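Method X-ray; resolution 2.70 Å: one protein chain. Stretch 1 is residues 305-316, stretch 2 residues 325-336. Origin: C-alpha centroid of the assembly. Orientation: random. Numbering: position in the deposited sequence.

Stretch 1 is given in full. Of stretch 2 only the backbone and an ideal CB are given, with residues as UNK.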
ATOM      1  N   SER A 305      17.653 -52.021  -9.000  1.00 52.31           N
ATOM      2  CA  SER A 305      18.517 -52.344  -7.855  1.00 54.15           C
ATOM      3  C   SER A 305      17.747 -52.890  -6.671  1.00 52.15           C
ATOM      4  O   SER A 305      18.338 -53.226  -5.660  1.00 49.16           O
ATOM      5  CB  SER A 305      19.257 -51.090  -7.370  1.00 53.77           C
ATOM      6  OG  SER A 305      19.965 -50.493  -8.437  1.00 58.85           O
ATOM      7  N   GLN A 306      16.432 -52.976  -6.784  1.00 55.81           N
ATOM      8  CA  GLN A 306      15.601 -53.139  -5.601  1.00 62.87           C
ATOM      9  C   GLN A 306      14.931 -54.503  -5.530  1.00 62.99           C
ATOM     10  O   GLN A 306      14.632 -55.122  -6.551  1.00 61.75           O
ATOM     11  CB  GLN A 306      14.537 -52.040  -5.555  1.00 65.25           C
ATOM     12  CG  GLN A 306      14.531 -51.263  -4.244  1.00 68.39           C
ATOM     13  CD  GLN A 306      15.748 -50.376  -4.096  1.00 67.18           C
ATOM     14  OE1 GLN A 306      16.200 -49.768  -5.067  1.00 65.00           O
ATOM     15  NE2 GLN A 306      16.286 -50.296  -2.875  1.00 68.61           N
ATOM     16  N   ASP A 307      14.678 -54.940  -4.302  1.00 64.30           N
ATOM     17  CA  ASP A 307      14.012 -56.210  -4.040  1.00 66.22           C
ATOM     18  C   ASP A 307      12.474 -56.122  -4.203  1.00 63.10           C
ATOM     19  O   ASP A 307      11.754 -55.478  -3.415  1.00 53.61           O
ATOM     20  CB  ASP A 307      14.390 -56.745  -2.651  1.00 67.17           C
ATOM     21  CG  ASP A 307      14.099 -58.218  -2.509  1.00 70.99           C
ATOM     22  OD1 ASP A 307      15.015 -59.021  -2.785  1.00 71.75           O
ATOM     23  OD2 ASP A 307      12.945 -58.571  -2.172  1.00 69.24           O
ATOM     24  N   LEU A 308      11.989 -56.804  -5.236  1.00 65.55           N
ATOM     25  CA  LEU A 308      10.574 -56.807  -5.571  1.00 69.16           C
ATOM     26  C   LEU A 308       9.817 -57.746  -4.628  1.00 69.02           C
ATOM     27  O   LEU A 308       8.587 -57.848  -4.692  1.00 57.79           O
ATOM     28  CB  LEU A 308      10.384 -57.208  -7.042  1.00 74.11           C
ATOM     29  CG  LEU A 308      11.152 -56.362  -8.082  1.00 74.39           C
ATOM     30  CD1 LEU A 308      10.915 -56.882  -9.496  1.00 72.88           C
ATOM     31  CD2 LEU A 308      10.777 -54.889  -7.973  1.00 72.67           C
ATOM     32  N   GLY A 309      10.573 -58.426  -3.757  1.00 72.21           N
ATOM     33  CA  GLY A 309      10.017 -59.272  -2.717  1.00 68.09           C
ATOM     34  C   GLY A 309       9.273 -58.488  -1.663  1.00 68.70           C
ATOM     35  O   GLY A 309       8.140 -58.820  -1.343  1.00 75.00           O
ATOM     36  N   VAL A 310       9.882 -57.438  -1.122  1.00 72.81           N
ATOM     37  CA  VAL A 310       9.287 -56.757   0.036  1.00 72.73           C
ATOM     38  C   VAL A 310       8.059 -55.910  -0.327  1.00 70.71           C
ATOM     39  O   VAL A 310       8.067 -55.181  -1.304  1.00 72.51           O
ATOM     40  CB  VAL A 310      10.330 -55.935   0.826  1.00 75.76           C
ATOM     41  CG1 VAL A 310      10.794 -54.714   0.044  1.00 77.59           C
ATOM     42  CG2 VAL A 310       9.769 -55.540   2.191  1.00 78.14           C
ATOM     43  N   VAL A 311       7.015 -56.018   0.482  1.00 72.59           N
ATOM     44  CA  VAL A 311       5.758 -55.306   0.246  1.00 79.53           C
ATOM     45  C   VAL A 311       5.911 -53.790   0.379  1.00 83.96           C
ATOM     46  O   VAL A 311       5.274 -53.026  -0.357  1.00 86.98           O
ATOM     47  CB  VAL A 311       4.658 -55.796   1.232  1.00 82.71           C
ATOM     48  CG1 VAL A 311       3.450 -54.853   1.257  1.00 81.27           C
ATOM     49  CG2 VAL A 311       4.239 -57.225   0.893  1.00 81.69           C
ATOM     50  N   SER A 312       6.729 -53.369   1.342  1.00 84.66           N
ATOM     51  CA  SER A 312       6.937 -51.948   1.639  1.00 79.42           C
ATOM     52  C   SER A 312       8.333 -51.641   2.178  1.00 72.33           C
ATOM     53  O   SER A 312       8.898 -52.424   2.949  1.00 66.83           O
ATOM     54  CB  SER A 312       5.948 -51.466   2.707  1.00 74.31           C
ATOM     55  OG  SER A 312       6.294 -50.174   3.171  1.00 75.89           O
ATOM     56  N   LYS A 313       8.870 -50.493   1.762  1.00 64.96           N
ATOM     57  CA  LYS A 313      10.269 -50.159   1.991  1.00 60.84           C
ATOM     58  C   LYS A 313      10.526 -48.674   1.704  1.00 60.45           C
ATOM     59  O   LYS A 313      10.186 -48.185   0.631  1.00 60.52           O
ATOM     60  CB  LYS A 313      11.091 -51.029   1.032  1.00 61.33           C
ATOM     61  CG  LYS A 313      12.499 -50.549   0.742  1.00 63.71           C
ATOM     62  CD  LYS A 313      13.573 -51.265   1.536  1.00 64.90           C
ATOM     63  CE  LYS A 313      14.897 -50.542   1.344  1.00 66.80           C
ATOM     64  NZ  LYS A 313      16.008 -51.185   2.087  1.00 71.40           N
ATOM     65  N   VAL A 314      11.110 -47.976   2.683  1.00 56.68           N
ATOM     66  CA  VAL A 314      11.738 -46.677   2.480  1.00 55.43           C
ATOM     67  C   VAL A 314      13.120 -46.894   1.851  1.00 57.11           C
ATOM     68  O   VAL A 314      13.997 -47.480   2.476  1.00 63.39           O
ATOM     69  CB  VAL A 314      11.953 -45.902   3.808  1.00 55.10           C
ATOM     70  CG1 VAL A 314      12.588 -44.546   3.533  1.00 51.57           C
ATOM     71  CG2 VAL A 314      10.655 -45.734   4.596  1.00 54.48           C
ATOM     72  N   VAL A 315      13.301 -46.416   0.619  1.00 57.99           N
ATOM     73  CA  VAL A 315      14.558 -46.521  -0.117  1.00 55.87           C
ATOM     74  C   VAL A 315      15.281 -45.198  -0.041  1.00 53.76           C
ATOM     75  O   VAL A 315      14.684 -44.152  -0.313  1.00 58.00           O
ATOM     76  CB  VAL A 315      14.310 -46.787  -1.624  1.00 62.61           C
ATOM     77  CG1 VAL A 315      15.635 -46.815  -2.418  1.00 60.39           C
ATOM     78  CG2 VAL A 315      13.509 -48.069  -1.814  1.00 62.55           C
ATOM     79  N   LYS A 316      16.572 -45.253   0.260  1.00 49.37           N
ATOM     80  CA  LYS A 316      17.378 -44.070   0.515  1.00 47.58           C
ATOM     81  C   LYS A 316      18.335 -43.865  -0.638  1.00 48.19           C
ATOM     82  O   LYS A 316      19.129 -44.745  -0.912  1.00 54.04           O
ATOM     83  CB  LYS A 316      18.158 -44.264   1.806  1.00 45.82           C
ATOM     84  CG  LYS A 316      17.288 -44.138   3.045  1.00 51.13           C
ATOM     85  CD  LYS A 316      18.040 -44.490   4.323  1.00 53.92           C
ATOM     86  CE  LYS A 316      17.085 -44.740   5.484  1.00 59.86           C
ATOM     87  NZ  LYS A 316      16.831 -43.506   6.282  1.00 64.65           N
ATOM     88  N   UNK A 325      14.570 -39.850  -0.082  1.00 45.35           N
ATOM     89  CA  UNK A 325      13.840 -41.039   0.285  1.00 47.67           C
ATOM     90  C   UNK A 325      12.631 -41.216  -0.583  1.00 50.34           C
ATOM     91  O   UNK A 325      11.944 -40.251  -0.911  1.00 54.22           O
ATOM     92  CB  UNK A 325      13.431 -40.990   1.758  1.00 47.67           C
ATOM     93  N   UNK A 326      12.369 -42.466  -0.935  1.00 49.64           N
ATOM     94  CA  UNK A 326      11.190 -42.829  -1.676  1.00 46.83           C
ATOM     95  C   UNK A 326      10.521 -43.941  -0.939  1.00 50.57           C
ATOM     96  O   UNK A 326      11.193 -44.723  -0.267  1.00 49.69           O
ATOM     97  CB  UNK A 326      11.518 -43.229  -3.116  1.00 46.83           C
ATOM     98  N   UNK A 327       9.209 -44.050  -1.106  1.00 51.85           N
ATOM     99  CA  UNK A 327       8.527 -45.277  -0.755  1.00 54.33           C
ATOM    100  C   UNK A 327       8.495 -46.177  -1.990  1.00 54.07           C
ATOM    101  O   UNK A 327       8.358 -45.686  -3.116  1.00 47.93           O
ATOM    102  CB  UNK A 327       7.117 -44.995  -0.233  1.00 54.33           C
ATOM    103  N   UNK A 328       8.681 -47.482  -1.767  1.00 53.06           N
ATOM    104  CA  UNK A 328       8.490 -48.500  -2.792  1.00 51.91           C
ATOM    105  C   UNK A 328       7.535 -49.571  -2.288  1.00 54.92           C
ATOM    106  O   UNK A 328       7.864 -50.314  -1.364  1.00 61.04           O
ATOM    107  CB  UNK A 328       9.828 -49.122  -3.197  1.00 51.91           C
ATOM    108  N   UNK A 329       6.365 -49.655  -2.916  1.00 57.16           N
ATOM    109  CA  UNK A 329       5.373 -50.669  -2.589  1.00 62.02           C
ATOM    110  C   UNK A 329       5.380 -51.765  -3.642  1.00 61.69           C
ATOM    111  O   UNK A 329       5.357 -51.457  -4.835  1.00 60.90           O
ATOM    112  CB  UNK A 329       3.980 -50.047  -2.472  1.00 62.02           C
ATOM    113  N   UNK A 330       5.411 -53.030  -3.208  1.00 61.57           N
ATOM    114  CA  UNK A 330       5.405 -54.174  -4.138  1.00 61.67           C
ATOM    115  C   UNK A 330       4.338 -55.207  -3.827  1.00 62.00           C
ATOM    116  O   UNK A 330       3.848 -55.275  -2.707  1.00 61.58           O
ATOM    117  CB  UNK A 330       6.773 -54.858  -4.126  1.00 61.67           C
ATOM    118  N   UNK A 331       3.987 -56.004  -4.832  1.00 62.60           N
ATOM    119  CA  UNK A 331       3.016 -57.086  -4.675  1.00 65.18           C
ATOM    120  C   UNK A 331       3.229 -58.135  -5.753  1.00 64.26           C
ATOM    121  O   UNK A 331       3.315 -57.808  -6.931  1.00 63.71           O
ATOM    122  CB  UNK A 331       1.585 -56.547  -4.730  1.00 65.18           C
ATOM    123  N   UNK A 332       3.292 -59.398  -5.331  1.00 67.67           N
ATOM    124  CA  UNK A 332       3.559 -60.539  -6.223  1.00 64.60           C
ATOM    125  C   UNK A 332       4.714 -60.237  -7.143  1.00 59.20           C
ATOM    126  O   UNK A 332       4.580 -60.345  -8.346  1.00 56.91           O
ATOM    127  CB  UNK A 332       2.319 -60.893  -7.046  1.00 64.60           C
ATOM    128  N   UNK A 333       5.838 -59.818  -6.573  1.00 59.23           N
ATOM    129  CA  UNK A 333       7.097 -59.731  -7.323  1.00 62.12           C
ATOM    130  C   UNK A 333       7.171 -58.631  -8.377  1.00 62.15           C
ATOM    131  O   UNK A 333       8.048 -58.666  -9.256  1.00 52.25           O
ATOM    132  CB  UNK A 333       7.356 -61.073  -8.011  1.00 62.12           C
ATOM    133  N   UNK A 334       6.248 -57.666  -8.273  1.00 61.37           N
ATOM    134  CA  UNK A 334       6.188 -56.489  -9.144  1.00 60.57           C
ATOM    135  C   UNK A 334       6.046 -55.216  -8.298  1.00 58.51           C
ATOM    136  O   UNK A 334       5.720 -55.261  -7.108  1.00 60.17           O
ATOM    137  CB  UNK A 334       5.025 -56.608 -10.131  1.00 60.57           C
ATOM    138  N   UNK A 335       6.299 -54.086  -8.930  1.00 52.53           N
ATOM    139  CA  UNK A 335       6.143 -52.796  -8.298  1.00 51.27           C
ATOM    140  C   UNK A 335       4.673 -52.415  -8.389  1.00 50.84           C
ATOM    141  O   UNK A 335       4.059 -52.551  -9.439  1.00 51.14           O
ATOM    142  CB  UNK A 335       7.040 -51.740  -8.947  1.00 51.27           C
ATOM    143  N   UNK A 336       4.093 -51.948  -7.299  1.00 52.25           N
ATOM    144  CA  UNK A 336       2.764 -51.354  -7.388  1.00 57.50           C
ATOM    145  C   UNK A 336       2.993 -49.888  -7.693  1.00 55.54           C
ATOM    146  O   UNK A 336       2.537 -49.404  -8.718  1.00 52.81           O
ATOM    147  CB  UNK A 336       1.947 -51.553  -6.110  1.00 57.50           C
TER

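The strands 312-316 and 325-331 run antiparallel, and, as in any extended strand, side chains alternate between two faces: 325, 327 and 329 lie with Ser312, Val314 and Lys316, while 326 and 328 lie with Lys313 and Val315.

Position 325 pairs with Lys316, and its CB stands 4.1 Å from Val314 CG1. A neighbouring amine invites an acid, though a polar or beta-branched residue would also sit well here. The residue is Glu325: OE2 forms a salt bridge with Lys316 NZ at 3.3 Å, while OE1 lies 3.6 Å from Val314 CG1, so the chain that reaches the charge also covers the valine.

At 326 the backbone does the binding. Its N donates to Val315 O (2.9 Å) and its O accepts from Val315 N (2.8 Å). CB points to the face of Val315, but the nearest atom stretch 1 offers is Val315 O, at 4.3 Å, so many strand-forming residues would fit. Phe326 is found, chi1 m, with Val315 O at the edge of its ring, near the ring plane.

Position 327 shares its face with Val314 and Ser312, its CB 4.5 Å from Lys313 O. Several apolar residues would suit, a long flexible one being able to reach back over both. Met327, with all three chi angles m, does bend: SD lies 3.6 Å from Val314 CG2 and CE 3.7 Å from Ser312 OG.

Position 328 donates its N to Lys313 O (2.9 Å), and its CB lies 4.1 Å from Val315 CG2 and 5.3 Å from Gln306 CG. The space between favours a medium aliphatic, leucine, isoleucine or methionine. Leu328 fills it, CB against the valine and CD2 3.5 Å from Gln306 CG.

At 329, CB lies on the side of Ser312, whose small side chain leaves room for something broad; an aromatic or a long aliphatic would suit. Trp329 lays its six-membered ring beneath Ser312 CB, 4.3 Å from the ring centroid, a CH-pi contact over the face.

Position 330 is the tight one. CB points toward stretch 1, 3.1 Å from Val310 O and 3.5 Å from Leu308 O, and its N donates to Val311 O (2.9 Å). With CB already so close, a slim chain such as alanine, serine or cysteine asks least of the space beyond, without the geometry excluding others. Cys330 puts SG 4.2 Å from Leu308 CD2.

At 331 CB points away, with nothing of stretch 1 near, and polar residues are natural; Lys331 stands there. Position 332 also points away, and its positive phi (46°) in a type I' turn suits asparagine, aspartate or glycine; it is Asp332. At 333 phi is again positive (70°), which favours glycine, with asparagine an alternative. Gly333 brings CA to 3.6 Å from Leu308 O, and its O to 3.4 Å from Leu308 CD1.

Position 334 points away and tolerates most polar chains; Gln334 closes the turn. At 335, CB is sideways, 5.0 Å from Leu308 CD2, suiting an aliphatic residue: Val335 CG2 meets that CD2 at 3.8 Å. Position 336 has nothing of stretch 1 near its CB; it holds Gln336.

Stretch 2 325-336: EFMLWCKDGQVQ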
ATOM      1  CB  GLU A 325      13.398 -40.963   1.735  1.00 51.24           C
ATOM      2  CG  GLU A 325      14.571 -40.926   2.698  1.00 58.21           C
ATOM      3  CD  GLU A 325      14.147 -41.017   4.147  1.00 59.64           C
ATOM      4  OE1 GLU A 325      12.922 -41.035   4.435  1.00 52.32           O
ATOM      5  OE2 GLU A 325      15.066 -41.074   4.989  1.00 64.63           O
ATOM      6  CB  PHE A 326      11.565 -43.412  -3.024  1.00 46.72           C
ATOM      7  CG  PHE A 326      12.356 -42.494  -3.897  1.00 44.76           C
ATOM      8  CD1 PHE A 326      13.698 -42.256  -3.644  1.00 45.09           C
ATOM      9  CD2 PHE A 326      11.768 -41.905  -5.013  1.00 43.51           C
ATOM     10  CE1 PHE A 326      14.429 -41.421  -4.474  1.00 45.69           C
ATOM     11  CE2 PHE A 326      12.495 -41.067  -5.840  1.00 42.61           C
ATOM     12  CZ  PHE A 326      13.824 -40.822  -5.572  1.00 43.01           C
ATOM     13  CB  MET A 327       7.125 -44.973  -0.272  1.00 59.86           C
ATOM     14  CG  MET A 327       7.104 -44.202   1.044  1.00 64.08           C
ATOM     15  SD  MET A 327       7.896 -45.103   2.387  1.00 68.03           S
ATOM     16  CE  MET A 327       6.962 -46.634   2.402  1.00 65.59           C
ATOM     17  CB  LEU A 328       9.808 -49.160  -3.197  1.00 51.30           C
ATOM     18  CG  LEU A 328       9.679 -50.270  -4.270  1.00 53.93           C
ATOM     19  CD1 LEU A 328       9.091 -49.755  -5.591  1.00 51.95           C
ATOM     20  CD2 LEU A 328      11.008 -50.982  -4.539  1.00 53.21           C
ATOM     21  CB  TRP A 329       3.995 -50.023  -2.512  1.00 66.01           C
ATOM     22  CG  TRP A 329       3.882 -49.035  -1.381  1.00 71.94           C
ATOM     23  CD1 TRP A 329       4.376 -47.749  -1.341  1.00 71.49           C
ATOM     24  CD2 TRP A 329       3.246 -49.261  -0.121  1.00 75.45           C
ATOM     25  NE1 TRP A 329       4.075 -47.168  -0.133  1.00 73.00           N
ATOM     26  CE2 TRP A 329       3.384 -48.074   0.636  1.00 79.39           C
ATOM     27  CE3 TRP A 329       2.572 -50.351   0.444  1.00 74.76           C
ATOM     28  CZ2 TRP A 329       2.864 -47.952   1.930  1.00 81.14           C
ATOM     29  CZ3 TRP A 329       2.053 -50.226   1.724  1.00 77.84           C
ATOM     30  CH2 TRP A 329       2.202 -49.037   2.454  1.00 79.98           C
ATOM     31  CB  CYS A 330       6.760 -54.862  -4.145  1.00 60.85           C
ATOM     32  SG  CYS A 330       8.053 -53.875  -4.916  1.00 64.77           S
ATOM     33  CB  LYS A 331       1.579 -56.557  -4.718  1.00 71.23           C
ATOM     34  CG  LYS A 331       0.599 -57.483  -5.435  1.00 79.48           C
ATOM     35  CD  LYS A 331      -0.845 -57.324  -4.972  1.00 83.12           C
ATOM     36  CE  LYS A 331      -1.770 -58.202  -5.807  1.00 80.20           C
ATOM     37  NZ  LYS A 331      -3.202 -57.855  -5.618  1.00 79.67           N
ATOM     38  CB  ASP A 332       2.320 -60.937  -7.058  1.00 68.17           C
ATOM     39  CG  ASP A 332       1.118 -61.331  -6.193  1.00 69.85           C
ATOM     40  OD1 ASP A 332       1.195 -62.358  -5.482  1.00 66.94           O
ATOM     41  OD2 ASP A 332       0.096 -60.613  -6.234  1.00 67.36           O
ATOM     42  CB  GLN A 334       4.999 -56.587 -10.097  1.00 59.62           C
ATOM     43  CG  GLN A 334       5.054 -57.754 -11.069  1.00 59.96           C
ATOM     44  CD  GLN A 334       3.814 -57.836 -11.959  1.00 61.54           C
ATOM     45  OE1 GLN A 334       2.670 -57.765 -11.488  1.00 54.36           O
ATOM     46  NE2 GLN A 334       4.040 -57.989 -13.254  1.00 64.73           N
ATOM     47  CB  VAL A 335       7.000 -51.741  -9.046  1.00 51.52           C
ATOM     48  CG1 VAL A 335       6.711 -50.313  -8.568  1.00 50.70           C
ATOM     49  CG2 VAL A 335       8.476 -52.076  -8.912  1.00 52.41           C
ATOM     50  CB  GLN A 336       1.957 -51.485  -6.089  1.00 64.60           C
ATOM     51  CG  GLN A 336       1.733 -52.895  -5.558  1.00 72.13           C
ATOM     52  CD  GLN A 336       1.256 -52.872  -4.104  1.00 83.68           C
ATOM     53  OE1 GLN A 336       1.795 -53.576  -3.240  1.00 91.69           O
ATOM     54  NE2 GLN A 336       0.267 -52.030  -3.823  1.00 78.33           N
TER
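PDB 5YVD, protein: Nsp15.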